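Putative cytochrome P450 120 (Synechocystis sp., PDB 2VE3) binds heme and retinoic acid and is probably a monooxygenase that inserts one atom of molecular oxygen into its substrate. Local coordinates at residues K54-S60 with W340-Q345; H101-R105 with L388-L392; L117-L121 with T294-K299; N139-P145 with N435-L440. All blocks are in the same frame, centred on the assembly; numbering follows the deposited sequence.

Contact 1: residues K54-S60 with W340-Q345. With REA (retinoic acid), chain D; HEM (protoporphyrin IX containing Fe), chain C.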
# COMPACT_ATOMS: atom_id res chain seq x y z
N LYS A 54 3.81 -20.88 -10.74
CA LYS A 54 5.04 -20.95 -9.93
C LYS A 54 4.83 -21.65 -8.58
O LYS A 54 3.84 -21.43 -7.89
CB LYS A 54 5.64 -19.56 -9.64
CG LYS A 54 5.89 -18.69 -10.85
CD LYS A 54 7.23 -18.98 -11.50
CE LYS A 54 7.22 -18.55 -12.94
NZ LYS A 54 6.48 -17.26 -13.10
N ASN A 55 5.82 -22.46 -8.21
CA ASN A 55 5.91 -23.05 -6.88
C ASN A 55 6.32 -21.97 -5.89
O ASN A 55 7.33 -21.29 -6.10
CB ASN A 55 6.93 -24.20 -6.90
CG ASN A 55 6.51 -25.33 -7.85
OD1 ASN A 55 5.31 -25.55 -8.09
ND2 ASN A 55 7.49 -26.04 -8.38
N VAL A 56 5.53 -21.81 -4.83
CA VAL A 56 5.71 -20.69 -3.89
C VAL A 56 5.77 -21.19 -2.44
O VAL A 56 4.94 -21.99 -2.03
CB VAL A 56 4.59 -19.61 -4.04
CG1 VAL A 56 4.93 -18.31 -3.27
CG2 VAL A 56 4.31 -19.26 -5.54
N ILE A 57 6.76 -20.70 -1.68
CA ILE A 57 6.84 -20.97 -0.24
C ILE A 57 6.41 -19.71 0.51
O ILE A 57 6.96 -18.64 0.30
CB ILE A 57 8.28 -21.40 0.19
CG1 ILE A 57 8.73 -22.62 -0.62
CG2 ILE A 57 8.34 -21.69 1.70
CD1 ILE A 57 10.11 -23.17 -0.25
N PHE A 58 5.39 -19.85 1.35
CA PHE A 58 4.93 -18.76 2.21
C PHE A 58 5.62 -18.82 3.59
O PHE A 58 5.59 -19.85 4.27
CB PHE A 58 3.42 -18.83 2.40
CG PHE A 58 2.60 -18.23 1.26
CD1 PHE A 58 1.63 -17.27 1.52
CD2 PHE A 58 2.78 -18.65 -0.06
CE1 PHE A 58 0.86 -16.71 0.49
CE2 PHE A 58 2.01 -18.11 -1.09
CZ PHE A 58 1.05 -17.15 -0.81
N ILE A 59 6.22 -17.70 3.98
CA ILE A 59 6.87 -17.54 5.28
C ILE A 59 6.34 -16.28 5.97
O ILE A 59 5.76 -15.40 5.30
CB ILE A 59 8.41 -17.42 5.14
CG1 ILE A 59 8.80 -16.17 4.30
CG2 ILE A 59 8.99 -18.71 4.58
CD1 ILE A 59 10.29 -15.86 4.24
N SER A 60 6.53 -16.20 7.29
CA SER A 60 6.21 -14.99 8.08
C SER A 60 6.94 -14.91 9.43
O SER A 60 7.62 -15.85 9.85
CB SER A 60 4.69 -14.87 8.28
OG SER A 60 4.21 -15.92 9.09
N TRP A 340 12.22 -21.36 -7.40
CA TRP A 340 10.93 -21.31 -6.73
C TRP A 340 10.79 -19.90 -6.19
O TRP A 340 11.79 -19.19 -6.03
CB TRP A 340 10.90 -22.29 -5.56
CG TRP A 340 10.73 -23.74 -5.90
CD1 TRP A 340 11.26 -24.43 -6.97
CD2 TRP A 340 10.02 -24.70 -5.11
NE1 TRP A 340 10.88 -25.76 -6.90
CE2 TRP A 340 10.14 -25.95 -5.76
CE3 TRP A 340 9.29 -24.62 -3.91
CZ2 TRP A 340 9.55 -27.11 -5.25
CZ3 TRP A 340 8.70 -25.77 -3.41
CH2 TRP A 340 8.83 -27.00 -4.08
N LEU A 341 9.55 -19.51 -5.89
CA LEU A 341 9.27 -18.23 -5.25
C LEU A 341 9.05 -18.36 -3.74
O LEU A 341 8.57 -19.38 -3.26
CB LEU A 341 8.03 -17.59 -5.86
CG LEU A 341 8.12 -16.58 -6.99
CD1 LEU A 341 9.08 -17.03 -8.09
CD2 LEU A 341 6.72 -16.33 -7.53
N VAL A 342 9.41 -17.29 -3.03
CA VAL A 342 9.09 -17.13 -1.62
C VAL A 342 8.18 -15.92 -1.51
O VAL A 342 8.38 -14.90 -2.19
CB VAL A 342 10.38 -16.86 -0.77
CG1 VAL A 342 10.06 -16.76 0.71
CG2 VAL A 342 11.40 -17.94 -1.01
N SER A 343 7.16 -16.04 -0.66
CA SER A 343 6.28 -14.91 -0.34
C SER A 343 6.33 -14.60 1.15
O SER A 343 6.11 -15.49 1.98
CB SER A 343 4.83 -15.23 -0.71
OG SER A 343 3.98 -14.13 -0.40
N TYR A 344 6.61 -13.34 1.48
CA TYR A 344 6.65 -12.92 2.86
C TYR A 344 5.31 -12.28 3.18
O TYR A 344 4.86 -11.39 2.46
CB TYR A 344 7.86 -12.01 3.17
CG TYR A 344 7.75 -10.57 2.69
CD1 TYR A 344 7.25 -9.57 3.53
CD2 TYR A 344 8.15 -10.22 1.40
CE1 TYR A 344 7.14 -8.23 3.08
CE2 TYR A 344 8.05 -8.91 0.95
CZ TYR A 344 7.54 -7.93 1.79
OH TYR A 344 7.45 -6.65 1.34
N GLN A 345 4.67 -12.77 4.23
CA GLN A 345 3.30 -12.39 4.53
C GLN A 345 3.26 -11.44 5.72
O GLN A 345 3.45 -11.86 6.88
CB GLN A 345 2.43 -13.62 4.77
CG GLN A 345 2.24 -14.48 3.51
CD GLN A 345 1.34 -13.79 2.49
OE1 GLN A 345 0.19 -13.47 2.79
NE2 GLN A 345 1.88 -13.52 1.30
C1 REA D . 2.68 -1.61 -4.08
C2 REA D . 3.60 -0.86 -5.03
C3 REA D . 4.56 -1.84 -5.72
C4 REA D . 3.78 -2.77 -6.65
C5 REA D . 2.51 -3.30 -6.02
C6 REA D . 1.99 -2.76 -4.84
C7 REA D . 0.73 -3.33 -4.32
C8 REA D . 0.75 -4.61 -3.61
C9 REA D . -0.54 -5.22 -3.24
C10 REA D . -0.51 -6.64 -2.97
C11 REA D . -1.16 -7.28 -1.84
C12 REA D . -0.62 -8.61 -1.58
C13 REA D . -1.46 -9.79 -1.35
C14 REA D . -0.73 -10.94 -0.99
C15 REA D . -1.25 -12.03 -0.19
C16 REA D . 3.50 -2.22 -2.92
C17 REA D . 1.67 -0.60 -3.54
C18 REA D . 1.80 -4.43 -6.73
C19 REA D . -1.84 -4.44 -3.18
C20 REA D . -2.95 -9.74 -1.52
O1 REA D . -2.40 -11.97 0.30
O2 REA D . -0.56 -13.03 0.02
CHA HEM C . 6.97 -0.84 -2.11
CHB HEM C . 3.60 -0.94 1.40
CHC HEM C . 2.18 3.55 0.19
CHD HEM C . 5.12 3.45 -3.64
C1A HEM C . 6.20 -1.28 -1.04
C2A HEM C . 6.31 -2.54 -0.33
C3A HEM C . 5.39 -2.55 0.65
C4A HEM C . 4.65 -1.31 0.57
CMA HEM C . 5.10 -3.66 1.67
CAA HEM C . 7.36 -3.64 -0.62
CBA HEM C . 6.85 -4.70 -1.59
CGA HEM C . 8.01 -5.61 -1.93
O1A HEM C . 8.52 -6.28 -0.99
O2A HEM C . 8.42 -5.66 -3.13
C1B HEM C . 2.96 0.28 1.40
C2B HEM C . 1.98 0.74 2.38
C3B HEM C . 1.59 1.99 2.05
C4B HEM C . 2.31 2.35 0.85
CMB HEM C . 1.51 -0.09 3.59
CAB HEM C . 0.55 2.93 2.74
CBB HEM C . 0.38 2.98 4.07
C1C HEM C . 2.88 3.96 -0.93
C2C HEM C . 2.81 5.26 -1.56
C3C HEM C . 3.63 5.24 -2.62
C4C HEM C . 4.22 3.91 -2.70
CMC HEM C . 1.96 6.46 -1.05
CAC HEM C . 3.93 6.41 -3.60
CBC HEM C . 3.06 6.86 -4.52
C1D HEM C . 5.82 2.26 -3.63
C2D HEM C . 6.65 1.81 -4.71
C3D HEM C . 7.23 0.47 -4.25
C4D HEM C . 6.70 0.26 -2.91
CMD HEM C . 6.89 2.53 -6.06
CAD HEM C . 8.19 -0.47 -5.02
CBD HEM C . 9.58 -0.34 -4.40
CGD HEM C . 10.57 -1.21 -5.13
O1D HEM C . 11.79 -1.02 -4.89
O2D HEM C . 10.17 -2.10 -5.94
NA HEM C . 5.19 -0.56 -0.46
NB HEM C . 3.12 1.28 0.47
NC HEM C . 3.74 3.15 -1.65
ND HEM C . 5.88 1.34 -2.58
FE HEM C . 4.66 1.45 -0.87

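Contact 2: residues H101-R105 with L388-L392. With HEM (protoporphyrin IX containing Fe), chain C.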
# COMPACT_ATOMS: atom_id res chain seq x y z
N HIS A 101 17.04 -0.76 -11.32
CA HIS A 101 16.28 -0.61 -10.07
C HIS A 101 16.97 0.34 -9.08
O HIS A 101 16.34 1.26 -8.57
CB HIS A 101 15.99 -1.97 -9.42
CG HIS A 101 15.26 -1.88 -8.12
ND1 HIS A 101 15.87 -2.10 -6.90
CD2 HIS A 101 13.97 -1.57 -7.83
CE1 HIS A 101 14.99 -1.94 -5.93
NE2 HIS A 101 13.83 -1.61 -6.47
N ARG A 102 18.26 0.13 -8.83
CA ARG A 102 19.04 0.99 -7.91
C ARG A 102 18.93 2.45 -8.33
O ARG A 102 18.72 3.34 -7.51
CB ARG A 102 20.52 0.60 -7.89
CG ARG A 102 21.01 -0.21 -6.68
CD ARG A 102 22.22 -1.10 -7.04
NE ARG A 102 22.98 -0.51 -8.15
CZ ARG A 102 23.63 -1.20 -9.08
NH1 ARG A 102 23.66 -2.53 -9.07
NH2 ARG A 102 24.26 -0.54 -10.05
N SER A 103 19.07 2.67 -9.64
CA SER A 103 19.01 4.00 -10.23
C SER A 103 17.65 4.69 -10.06
O SER A 103 17.59 5.82 -9.58
CB SER A 103 19.43 3.92 -11.70
OG SER A 103 19.21 5.15 -12.35
N ARG A 104 16.57 4.02 -10.46
CA ARG A 104 15.24 4.63 -10.39
C ARG A 104 14.79 4.82 -8.94
O ARG A 104 14.03 5.73 -8.61
CB ARG A 104 14.19 3.84 -11.19
CG ARG A 104 14.54 3.49 -12.64
CD ARG A 104 15.36 4.55 -13.39
NE ARG A 104 15.38 4.29 -14.83
CZ ARG A 104 16.47 4.23 -15.60
NH1 ARG A 104 17.69 4.42 -15.10
NH2 ARG A 104 16.32 3.98 -16.89
N ARG A 105 15.28 3.97 -8.06
CA ARG A 105 15.05 4.12 -6.64
C ARG A 105 15.57 5.47 -6.13
O ARG A 105 14.88 6.18 -5.40
CB ARG A 105 15.68 2.94 -5.91
CG ARG A 105 15.40 2.93 -4.47
CD ARG A 105 14.84 1.62 -4.01
NE ARG A 105 14.54 1.77 -2.60
CZ ARG A 105 13.39 1.49 -2.02
NH1 ARG A 105 12.37 0.97 -2.70
NH2 ARG A 105 13.29 1.70 -0.72
N LEU A 388 15.89 -4.20 0.29
CA LEU A 388 16.07 -3.50 -0.98
C LEU A 388 14.82 -2.92 -1.65
O LEU A 388 14.93 -2.02 -2.49
CB LEU A 388 16.85 -4.39 -1.99
CG LEU A 388 18.36 -4.64 -1.73
CD1 LEU A 388 18.94 -5.60 -2.76
CD2 LEU A 388 19.19 -3.35 -1.69
N ARG A 389 13.64 -3.42 -1.28
CA ARG A 389 12.39 -3.05 -1.93
C ARG A 389 11.45 -2.31 -0.99
O ARG A 389 10.29 -2.04 -1.35
CB ARG A 389 11.70 -4.31 -2.47
CG ARG A 389 12.47 -5.03 -3.57
CD ARG A 389 12.22 -4.33 -4.87
NE ARG A 389 12.98 -4.89 -5.96
CZ ARG A 389 12.71 -4.71 -7.25
NH1 ARG A 389 11.68 -3.97 -7.64
NH2 ARG A 389 13.50 -5.28 -8.14
N GLU A 390 11.95 -1.96 0.20
CA GLU A 390 11.16 -1.23 1.18
C GLU A 390 10.43 -0.05 0.54
O GLU A 390 11.04 0.73 -0.21
CB GLU A 390 12.06 -0.73 2.31
CG GLU A 390 11.28 -0.23 3.51
CD GLU A 390 12.15 0.08 4.73
OE1 GLU A 390 13.27 -0.47 4.86
OE2 GLU A 390 11.71 0.89 5.56
N CYS A 391 9.14 0.07 0.83
CA CYS A 391 8.32 1.15 0.28
C CYS A 391 9.08 2.45 0.16
O CYS A 391 9.74 2.92 1.12
CB CYS A 391 7.06 1.35 1.12
SG CYS A 391 6.11 2.84 0.71
N LEU A 392 8.98 3.03 -1.03
CA LEU A 392 9.66 4.26 -1.39
C LEU A 392 8.79 5.46 -1.02
O LEU A 392 9.29 6.58 -0.85
CB LEU A 392 9.88 4.20 -2.89
CG LEU A 392 10.77 5.10 -3.72
CD1 LEU A 392 11.25 4.28 -4.90
CD2 LEU A 392 9.99 6.27 -4.19
CHA HEM C . 6.97 -0.84 -2.11
CHB HEM C . 3.60 -0.94 1.40
CHC HEM C . 2.18 3.55 0.19
CHD HEM C . 5.12 3.45 -3.64
C1A HEM C . 6.20 -1.28 -1.04
C2A HEM C . 6.31 -2.54 -0.33
C3A HEM C . 5.39 -2.55 0.65
C4A HEM C . 4.65 -1.31 0.57
CMA HEM C . 5.10 -3.66 1.67
CAA HEM C . 7.36 -3.64 -0.62
CBA HEM C . 6.85 -4.70 -1.59
CGA HEM C . 8.01 -5.61 -1.93
O1A HEM C . 8.52 -6.28 -0.99
O2A HEM C . 8.42 -5.66 -3.13
C1B HEM C . 2.96 0.28 1.40
C2B HEM C . 1.98 0.74 2.38
C3B HEM C . 1.59 1.99 2.05
C4B HEM C . 2.31 2.35 0.85
CMB HEM C . 1.51 -0.09 3.59
CAB HEM C . 0.55 2.93 2.74
CBB HEM C . 0.38 2.98 4.07
C1C HEM C . 2.88 3.96 -0.93
C2C HEM C . 2.81 5.26 -1.56
C3C HEM C . 3.63 5.24 -2.62
C4C HEM C . 4.22 3.91 -2.70
CMC HEM C . 1.96 6.46 -1.05
CAC HEM C . 3.93 6.41 -3.60
CBC HEM C . 3.06 6.86 -4.52
C1D HEM C . 5.82 2.26 -3.63
C2D HEM C . 6.65 1.81 -4.71
C3D HEM C . 7.23 0.47 -4.25
C4D HEM C . 6.70 0.26 -2.91
CMD HEM C . 6.89 2.53 -6.06
CAD HEM C . 8.19 -0.47 -5.02
CBD HEM C . 9.58 -0.34 -4.40
CGD HEM C . 10.57 -1.21 -5.13
O1D HEM C . 11.79 -1.02 -4.89
O2D HEM C . 10.17 -2.10 -5.94
NA HEM C . 5.19 -0.56 -0.46
NB HEM C . 3.12 1.28 0.47
NC HEM C . 3.74 3.15 -1.65
ND HEM C . 5.88 1.34 -2.58
FE HEM C . 4.66 1.45 -0.87

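Contact 3: residues L117-L121 with T294-K299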
# COMPACT_ATOMS: atom_id res chain seq x y z
N LEU A 117 7.71 17.05 0.63
CA LEU A 117 6.49 16.60 1.30
C LEU A 117 5.82 17.77 2.02
O LEU A 117 4.60 17.92 1.97
CB LEU A 117 6.82 15.48 2.28
CG LEU A 117 7.37 14.17 1.71
CD1 LEU A 117 7.65 13.24 2.86
CD2 LEU A 117 6.41 13.53 0.70
N ASP A 118 6.63 18.60 2.67
CA ASP A 118 6.15 19.80 3.34
C ASP A 118 5.40 20.70 2.36
O ASP A 118 4.37 21.28 2.70
CB ASP A 118 7.32 20.56 3.98
CG ASP A 118 7.89 19.85 5.22
OD1 ASP A 118 7.56 18.67 5.48
OD2 ASP A 118 8.68 20.50 5.95
N SER A 119 5.90 20.79 1.13
CA SER A 119 5.25 21.59 0.08
C SER A 119 3.98 20.97 -0.48
O SER A 119 3.20 21.66 -1.14
CB SER A 119 6.23 21.92 -1.06
OG SER A 119 6.63 20.77 -1.79
N TYR A 120 3.76 19.67 -0.24
CA TYR A 120 2.52 19.00 -0.68
C TYR A 120 1.30 19.40 0.16
O TYR A 120 0.16 19.33 -0.31
CB TYR A 120 2.69 17.47 -0.63
CG TYR A 120 3.48 16.85 -1.77
CD1 TYR A 120 3.57 17.46 -3.02
CD2 TYR A 120 4.10 15.61 -1.60
CE1 TYR A 120 4.29 16.87 -4.07
CE2 TYR A 120 4.82 15.00 -2.65
CZ TYR A 120 4.91 15.64 -3.88
OH TYR A 120 5.60 15.05 -4.91
N LEU A 121 1.55 19.82 1.40
CA LEU A 121 0.48 20.03 2.39
C LEU A 121 -0.73 20.90 2.02
O LEU A 121 -1.87 20.42 2.16
CB LEU A 121 1.06 20.51 3.72
CG LEU A 121 1.60 19.42 4.61
CD1 LEU A 121 1.67 19.95 6.02
CD2 LEU A 121 0.67 18.22 4.54
N THR A 294 0.41 23.52 9.81
CA THR A 294 1.66 23.40 9.06
C THR A 294 2.29 22.02 9.17
O THR A 294 1.87 21.20 9.98
CB THR A 294 2.71 24.44 9.52
OG1 THR A 294 2.51 24.74 10.90
CG2 THR A 294 2.61 25.71 8.70
N ALA A 295 3.32 21.79 8.36
CA ALA A 295 4.10 20.56 8.40
C ALA A 295 4.78 20.34 9.76
O ALA A 295 4.97 19.21 10.19
CB ALA A 295 5.14 20.56 7.29
N GLU A 296 5.14 21.44 10.43
CA GLU A 296 5.79 21.34 11.73
C GLU A 296 4.76 21.05 12.84
O GLU A 296 5.11 20.50 13.89
CB GLU A 296 6.62 22.60 12.04
CG GLU A 296 7.49 23.14 10.87
CD GLU A 296 8.34 22.06 10.16
OE1 GLU A 296 7.92 21.58 9.08
OE2 GLU A 296 9.42 21.68 10.69
N THR A 297 3.49 21.39 12.60
CA THR A 297 2.40 21.08 13.52
C THR A 297 2.11 19.57 13.60
O THR A 297 1.96 19.01 14.70
CB THR A 297 1.12 21.86 13.14
OG1 THR A 297 1.34 23.26 13.39
CG2 THR A 297 -0.09 21.38 13.94
N LEU A 298 2.04 18.91 12.44
CA LEU A 298 1.86 17.46 12.36
C LEU A 298 3.03 16.67 12.95
O LEU A 298 2.89 15.48 13.27
CB LEU A 298 1.65 17.04 10.90
CG LEU A 298 0.46 17.61 10.13
CD1 LEU A 298 0.63 17.37 8.63
CD2 LEU A 298 -0.87 17.04 10.62
N LYS A 299 4.20 17.31 13.06
CA LYS A 299 5.37 16.70 13.71
C LYS A 299 5.32 16.79 15.23
O LYS A 299 6.23 16.32 15.92
CB LYS A 299 6.67 17.32 13.19
CG LYS A 299 7.13 16.77 11.86
CD LYS A 299 8.05 17.76 11.18
CE LYS A 299 8.55 17.25 9.83
NZ LYS A 299 7.45 17.12 8.85

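Contact 4: residues N139-P145 with N435-L440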
# COMPACT_ATOMS: atom_id res chain seq x y z
N ASN A 139 -26.36 12.77 5.49
CA ASN A 139 -26.84 11.97 6.62
C ASN A 139 -25.89 10.78 6.78
O ASN A 139 -24.77 10.94 7.29
CB ASN A 139 -28.30 11.53 6.43
CG ASN A 139 -28.96 11.07 7.73
OD1 ASN A 139 -28.67 11.61 8.81
ND2 ASN A 139 -29.85 10.09 7.63
N GLU A 140 -26.31 9.60 6.35
CA GLU A 140 -25.42 8.45 6.24
C GLU A 140 -24.40 8.64 5.10
O GLU A 140 -24.77 9.05 3.99
CB GLU A 140 -26.23 7.18 6.04
CG GLU A 140 -25.40 5.94 5.68
CD GLU A 140 -26.22 4.66 5.70
OE1 GLU A 140 -27.45 4.73 5.93
OE2 GLU A 140 -25.64 3.58 5.50
N VAL A 141 -23.13 8.37 5.39
CA VAL A 141 -22.11 8.28 4.34
C VAL A 141 -21.68 6.82 4.15
O VAL A 141 -21.27 6.16 5.11
CB VAL A 141 -20.88 9.17 4.64
CG1 VAL A 141 -19.86 9.11 3.49
CG2 VAL A 141 -21.32 10.61 4.87
N ILE A 142 -21.82 6.31 2.93
CA ILE A 142 -21.20 5.03 2.55
C ILE A 142 -19.72 5.33 2.26
O ILE A 142 -19.37 5.72 1.14
CB ILE A 142 -21.91 4.39 1.32
CG1 ILE A 142 -23.41 4.21 1.61
CG2 ILE A 142 -21.24 3.06 0.92
CD1 ILE A 142 -24.23 3.63 0.43
N TRP A 143 -18.87 5.17 3.28
CA TRP A 143 -17.55 5.82 3.28
C TRP A 143 -16.51 5.24 2.34
O TRP A 143 -15.77 6.00 1.72
CB TRP A 143 -16.92 5.88 4.67
CG TRP A 143 -16.26 7.18 4.99
CD1 TRP A 143 -15.90 8.15 4.10
CD2 TRP A 143 -15.88 7.65 6.29
NE1 TRP A 143 -15.33 9.22 4.77
CE2 TRP A 143 -15.31 8.93 6.12
CE3 TRP A 143 -15.98 7.12 7.59
CZ2 TRP A 143 -14.84 9.70 7.19
CZ3 TRP A 143 -15.52 7.89 8.66
CH2 TRP A 143 -14.96 9.16 8.46
N TYR A 144 -16.43 3.92 2.24
CA TYR A 144 -15.32 3.34 1.50
C TYR A 144 -15.15 3.94 0.06
O TYR A 144 -14.07 4.40 -0.26
CB TYR A 144 -15.32 1.80 1.56
CG TYR A 144 -14.17 1.20 0.79
CD1 TYR A 144 -12.86 1.22 1.32
CD2 TYR A 144 -14.36 0.65 -0.47
CE1 TYR A 144 -11.79 0.70 0.61
CE2 TYR A 144 -13.30 0.11 -1.19
CZ TYR A 144 -12.01 0.15 -0.65
OH TYR A 144 -10.97 -0.38 -1.36
N PRO A 145 -16.23 3.96 -0.77
CA PRO A 145 -16.16 4.52 -2.13
C PRO A 145 -15.81 6.00 -2.17
O PRO A 145 -15.18 6.47 -3.13
CB PRO A 145 -17.59 4.34 -2.66
CG PRO A 145 -18.19 3.29 -1.82
CD PRO A 145 -17.58 3.45 -0.47
N ASN A 435 -18.75 -1.58 2.91
CA ASN A 435 -18.25 -0.25 2.50
C ASN A 435 -18.30 0.88 3.54
O ASN A 435 -18.29 2.05 3.17
CB ASN A 435 -18.92 0.22 1.21
CG ASN A 435 -18.74 -0.75 0.06
OD1 ASN A 435 -17.64 -0.95 -0.44
ND2 ASN A 435 -19.84 -1.37 -0.36
N LEU A 436 -18.34 0.51 4.81
CA LEU A 436 -18.17 1.43 5.94
C LEU A 436 -19.25 2.50 6.01
O LEU A 436 -19.02 3.67 5.65
CB LEU A 436 -16.79 2.08 5.91
CG LEU A 436 -15.80 1.95 7.08
CD1 LEU A 436 -14.98 3.22 7.17
CD2 LEU A 436 -16.43 1.56 8.42
N ARG A 437 -20.42 2.11 6.50
CA ARG A 437 -21.54 3.03 6.62
C ARG A 437 -21.42 3.78 7.93
O ARG A 437 -21.33 3.17 8.99
CB ARG A 437 -22.87 2.27 6.56
CG ARG A 437 -23.03 1.45 5.29
CD ARG A 437 -24.37 0.72 5.24
NE ARG A 437 -24.60 0.20 3.89
CZ ARG A 437 -25.06 0.93 2.87
NH1 ARG A 437 -25.36 2.21 3.06
NH2 ARG A 437 -25.22 0.38 1.67
N VAL A 438 -21.40 5.10 7.84
CA VAL A 438 -21.18 5.99 8.99
C VAL A 438 -22.14 7.17 9.00
O VAL A 438 -22.78 7.46 8.00
CB VAL A 438 -19.73 6.55 9.01
CG1 VAL A 438 -18.71 5.42 9.11
CG2 VAL A 438 -19.46 7.43 7.76
N LYS A 439 -22.27 7.82 10.16
CA LYS A 439 -22.79 9.18 10.25
C LYS A 439 -21.71 9.97 10.93
O LYS A 439 -21.16 9.52 11.94
CB LYS A 439 -24.07 9.23 11.09
CG LYS A 439 -25.36 9.11 10.27
CD LYS A 439 -26.52 8.63 11.12
CE LYS A 439 -27.65 8.09 10.24
NZ LYS A 439 -28.63 7.34 11.07
N LEU A 440 -21.37 11.13 10.38
CA LEU A 440 -20.46 12.05 11.05
C LEU A 440 -21.25 13.05 11.89
O LEU A 440 -22.29 13.55 11.46
CB LEU A 440 -19.55 12.79 10.05
CG LEU A 440 -18.69 12.05 9.00
CD1 LEU A 440 -17.63 13.00 8.43
CD2 LEU A 440 -18.03 10.78 9.51
O HOH W 1 -22.63 12.40 7.68

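Contact 1: residues K54-S60 with W340-Q345
Parallel pairing of strands 54-59 and 341-345, neighbours in the mixed five-stranded sheet of this cytochrome P450, illustrates how a regular ladder can deliver side chains to two ligands at one end. Lys54 begins the walk by resting CB on Leu341 CD2. At Asn55 the backbone O accepts from Leu341 N (2.9 Å), while CB lies over the six-membered ring of Trp340 in a CH-pi contact, 3.8 Å from its centroid. Val56 makes no backbone hydrogen bond to this neighbour; its own partner is Thr49 on strand 47-51. Ile57 bonds through both backbone groups, N to Leu341 O (2.7 Å) and O to Ser343 N (2.8 Å), and its CG1 meets the Trp340 ring edge. The ring of Phe58 receives Ser343 CB over one face, and Phe58 CE1 lies 4.0 Å from REA O2, on the wall of the retinoic acid pocket. Ile59 repeats the pattern, with N to Ser343 O (3.0 Å) and O to Gln345 N (3.0 Å). Beside Ser60 the ladder ends, and there adjacent residues part: Tyr344 OH donates to the heme propionate atom HEM O1A (2.6 Å), whereas Gln345 NE2 donates to REA O2 (2.8 Å).

Contact 2: residues H101-R105 with L388-L392
The heme-binding site is the setting here: one turn of helix 98-109 meets the cysteine-ligand loop before helix 394-411, and a propionate of the cofactor lies between them. Cys391 supplies the axial thiolate, with SG 2.6 Å from HEM FE. Its CB points away from the helix, so the two segments meet through its neighbours in the loop. Arg105 reaches across with an extended side chain and grips one backbone carbonyl with both terminal nitrogens: NH2 donates to Glu390 O at 2.5 Å and NH1 to the same Glu390 O at 2.8 Å. NH1 also makes a weak hydrogen bond to HEM O1D (3.0 Å), while His101 NE2 donates to HEM O1D at 2.6 Å in nearly straight geometry. The other oxygen of this carboxylate, HEM O2D, accepts from Arg389 NH1 (2.9 Å). The Arg389 guanidinium lies flat on the His101 imidazole, centres 3.6 Å apart and planes inclined by 22°; its NH2 is held by Gln96 O. Three basic side chains thus converge on one negative group, binding cofactor and protein segments together. A propionate held by side chains of this helix and by a basic residue two before the cysteine ligand is a familiar feature of P450 heme sites.

Contact 3: residues L117-L121 with T294-K299
This is a small packing contact near the protein surface, where the junction between helices 114-118 and 121-137 meets the short, weakly bonded helix about 295-298. It shows how two irregular segments can join without a crossing hydrogen bond, Leu121 CD1 lying against the backbone at Ala295 N (3.4 Å) as well as against side chains. The nearest CA atoms are those of Asp118 and Ala295, 5.5 Å apart, and the small methyl Ala295 CB comes to 3.5 Å from Asp118 CG. On the inner side, Leu121 CD1 touches both Ala295 CB (3.7 Å) and Leu298 CD1 (3.8 Å), forming an apolar patch. The outer side is charged: Asp118 OD1 and Lys299 NZ form a long salt bridge at 3.7 Å, while Asp118 OD2 and Glu296 OE1 bring like charges within 3.4 Å, so the electrostatics are mixed. Only 211 Å² is buried in all. Beneath the apolar patch runs helix 394-411, where Leu121 packs on Leu399 and Leu403 and Leu298 on Thr406, so that both segments rest on the same long helix.

Contact 4: residues N139-P145 with N435-L440
Trp143 spreads its indole along strand 437-442, CE3 against Val438 CG2 (3.5 Å) and CH2 against Leu440 CD2 (3.6 Å), with its CB packed on Leu436 CB. Trp135 and Trp414 meet the same ring edge-to-face. Beside it, Val141 and Val438 form an antiparallel hydrogen-bonded pair: Val141 N donates to Val438 O (2.8 Å) and Val438 N to Val141 O (2.9 Å). Strand 140-142 is an outer member of the three-stranded sheet, with 412-416 on the far side of 437-442. The ladder then runs into helix 143-159, Trp143 N donating to Leu436 O and Tyr144 N to Asn435 O, both at 2.8 Å. A water links Asn139 O to Leu440 N. The Val141 and Val438 face is buried and apolar; the other mixes exposed Ile142 with a salt bridge from Arg437 NH1 to Glu140 OE2 (2.8 Å). Backbone pairing thus joins both strand 140-142 and the start of helix 143-159 to the C-terminal strand.

Overall arrangement
Taken together, the four contacts show how interaction type follows place within one P450 chain. Contacts 1 and 2 both touch the heme and approach within about 6 Å at their nearest atoms, without touching; contact 1 is the more buried. Contacts 3 and 4 lie away from the annotated sites and are only partly buried. Contacts 1 and 4 are backbone ladders, parallel and antiparallel respectively, and bury similar areas on opposite sides of the chain's centre. Contact 2 instead relies on basic side chains and a bound carboxylate, and contact 3 on sparse side-chain packing. Helices 98-109 and 114-118, successive in sequence, carry contacts 2 and 3, with centres about 24 Å apart.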